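Local coordinates for sugar ABC transporter, sugar-binding protein (PDB 2HEU) that probably binds sugars outside the cell and hands them to a membrane ABC importer, as its solute-binding component, at residues A[111-116]-A[358-363]. Residues are numbered along the deposited sequence; the frame is centred on the assembly and turned at random. Where two conformers were deposited one is given.
Sequences EKYAVN and HLVWLQ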
loop_
_atom_site.group_PDB
_atom_site.type_symbol
_atom_site.label_atom_id
_atom_site.label_comp_id
_atom_site.label_asym_id
_atom_site.label_seq_id
_atom_site.Cartn_x
_atom_site.Cartn_y
_atom_site.Cartn_z
ATOM N N GLU A 111 10.892 9.682 6.368
ATOM C CA GLU A 111 11.594 9.227 7.521
ATOM C C GLU A 111 11.074 7.862 8.025
ATOM O O GLU A 111 11.808 7.125 8.729
ATOM C CB GLU A 111 11.501 10.243 8.641
ATOM C CG GLU A 111 12.158 11.569 8.387
ATOM C CD GLU A 111 11.403 12.624 7.638
ATOM O OE1 GLU A 111 10.340 12.372 7.043
ATOM O OE2 GLU A 111 11.857 13.812 7.705
ATOM N N LYS A 112 9.861 7.485 7.648
ATOM C CA LYS A 112 9.317 6.186 8.012
ATOM C C LYS A 112 10.012 5.037 7.399
ATOM O O LYS A 112 9.759 3.878 7.772
ATOM C CB LYS A 112 7.840 6.136 7.739
ATOM C CG LYS A 112 7.131 7.126 8.635
ATOM C CD LYS A 112 5.681 7.040 8.601
ATOM C CE LYS A 112 5.080 8.163 9.505
ATOM N NZ LYS A 112 3.680 8.179 9.535
ATOM N N TYR A 113 10.883 5.321 6.401
ATOM C CA TYR A 113 11.679 4.321 5.716
ATOM C C TYR A 113 13.159 4.558 5.933
ATOM O O TYR A 113 13.984 3.934 5.253
ATOM C CB TYR A 113 11.320 4.255 4.235
ATOM C CG TYR A 113 9.874 4.145 3.986
ATOM C CD1 TYR A 113 9.225 2.932 3.978
ATOM C CD2 TYR A 113 9.117 5.258 3.733
ATOM C CE1 TYR A 113 7.836 2.873 3.640
ATOM C CE2 TYR A 113 7.755 5.233 3.419
ATOM C CZ TYR A 113 7.128 3.999 3.370
ATOM O OH TYR A 113 5.834 3.820 2.994
ATOM N N ALA A 114 13.518 5.436 6.857
ATOM C CA ALA A 114 14.943 5.729 7.110
ATOM C C ALA A 114 15.658 4.456 7.529
ATOM O O ALA A 114 15.080 3.612 8.181
ATOM C CB ALA A 114 15.119 6.856 8.192
ATOM N N VAL A 115 16.923 4.391 7.193
ATOM C CA VAL A 115 17.843 3.323 7.535
ATOM C C VAL A 115 19.036 3.949 8.217
ATOM O O VAL A 115 19.654 4.857 7.667
ATOM C CB VAL A 115 18.282 2.520 6.312
ATOM C CG1 VAL A 115 19.303 1.377 6.611
ATOM C CG2 VAL A 115 17.081 1.962 5.641
ATOM N N ASN A 116 19.289 3.542 9.467
ATOM C CA ASN A 116 20.306 4.247 10.300
ATOM C C ASN A 116 20.064 5.768 10.288
ATOM O O ASN A 116 21.025 6.557 10.197
ATOM C CB ASN A 116 21.733 3.937 9.842
ATOM C CG ASN A 116 22.045 2.450 9.814
ATOM O OD1 ASN A 116 22.697 1.945 8.864
ATOM N ND2 ASN A 116 21.654 1.743 10.872
ATOM N N HIS A 358 -1.864 6.662 8.785
ATOM C CA HIS A 358 -1.539 5.927 7.564
ATOM C C HIS A 358 -0.282 5.116 7.814
ATOM O O HIS A 358 0.829 5.529 7.489
ATOM C CB HIS A 358 -1.368 6.873 6.406
ATOM C CG HIS A 358 -1.103 6.244 5.050
ATOM N ND1 HIS A 358 -0.656 7.067 4.052
ATOM C CD2 HIS A 358 -1.226 4.994 4.556
ATOM C CE1 HIS A 358 -0.571 6.273 2.980
ATOM N NE2 HIS A 358 -0.858 5.031 3.255
ATOM N N LEU A 359 -0.485 3.922 8.335
ATOM C CA LEU A 359 0.597 3.082 8.788
ATOM C C LEU A 359 1.385 2.547 7.633
ATOM O O LEU A 359 0.840 2.324 6.590
ATOM C CB LEU A 359 -0.059 1.936 9.510
ATOM C CG LEU A 359 -0.378 2.176 10.965
ATOM C CD1 LEU A 359 -1.247 3.380 11.218
ATOM C CD2 LEU A 359 -0.998 0.954 11.563
ATOM N N VAL A 360 2.691 2.267 7.829
ATOM C CA VAL A 360 3.442 1.472 6.848
ATOM C C VAL A 360 3.050 0.002 7.093
ATOM O O VAL A 360 2.939 -0.477 8.234
ATOM C CB VAL A 360 4.931 1.660 6.983
ATOM C CG1 VAL A 360 5.678 0.805 5.991
ATOM C CG2 VAL A 360 5.307 3.151 6.769
ATOM N N TRP A 361 2.886 -0.753 6.005
ATOM C CA TRP A 361 2.627 -2.190 6.023
ATOM C C TRP A 361 3.507 -2.822 7.106
ATOM O O TRP A 361 4.736 -2.609 7.176
ATOM C CB TRP A 361 2.991 -2.811 4.675
ATOM C CG TRP A 361 2.031 -2.493 3.583
ATOM C CD1 TRP A 361 2.244 -1.742 2.464
ATOM C CD2 TRP A 361 0.688 -2.968 3.434
ATOM N NE1 TRP A 361 1.135 -1.684 1.666
ATOM C CE2 TRP A 361 0.148 -2.427 2.255
ATOM C CE3 TRP A 361 -0.094 -3.844 4.197
ATOM C CZ2 TRP A 361 -1.185 -2.722 1.864
ATOM C CZ3 TRP A 361 -1.339 -4.177 3.789
ATOM C CH2 TRP A 361 -1.899 -3.591 2.673
ATOM N N LEU A 362 2.905 -3.718 7.921
ATOM C CA LEU A 362 3.628 -4.321 9.013
ATOM C C LEU A 362 4.791 -5.209 8.575
ATOM O O LEU A 362 5.753 -5.369 9.281
ATOM C CB LEU A 362 2.683 -5.100 9.927
ATOM C CG LEU A 362 1.588 -4.293 10.583
ATOM C CD1 LEU A 362 0.727 -5.232 11.458
ATOM C CD2 LEU A 362 2.105 -3.156 11.412
ATOM N N GLN A 363 4.637 -5.754 7.357
ATOM C CA GLN A 363 5.678 -6.681 6.810
ATOM C C GLN A 363 6.964 -5.914 6.473
ATOM O O GLN A 363 7.942 -6.583 6.132
ATOM C CB GLN A 363 5.174 -7.517 5.647
ATOM C CG GLN A 363 4.927 -6.780 4.359
ATOM C CD GLN A 363 3.549 -6.249 4.178
ATOM O OE1 GLN A 363 2.812 -6.123 5.164
ATOM N NE2 GLN A 363 3.146 -5.838 2.993
HETATM O O HOH W 1 2.027 8.135 7.274
#
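Val360 carries the apolar part of this contact: both methyls meet the outer half of the Tyr113 ring, and CG2 also reaches CB of Lys112. CG1 of Val360 comes within 3.8 Å of CE1 of Tyr113 at an oblique angle, and CG2 of Val360 lies 3.9 Å from both CZ and OH of Tyr113. The same CG2 is 4.0 Å from CB of Lys112, a carbon that also sits above one face of the Tyr113 ring toward its rim. The Val360 side chain points at segment 111-116, and with CG1 anti to the backbone N (chi1 178°) and CG2 anti to the carbonyl carbon, both methyls come against the ring.

The polar link is indirect. The Lys112 chain runs fully extended beyond CG, bringing NZ to a water that accepts a hydrogen bond at 2.8 Å; this water donates to the backbone O of His358 at 2.9 Å.

Tyr113 OH hydrogen-bonds to the hydroxyl of Tyr109 and to Gly292 N, while the His358 imidazole is held through ND1 to Phe354 N and NE2 to Asn127 O. Strand 358-360 pairs in parallel with strand 288-290, whose chain runs on through Gly292 to strand 295-298 of the mixed sheet that includes strand 122-123. The contact thus probably lies near the interlobe crossover of the two-lobed solute-binding protein fold, here in its apo form.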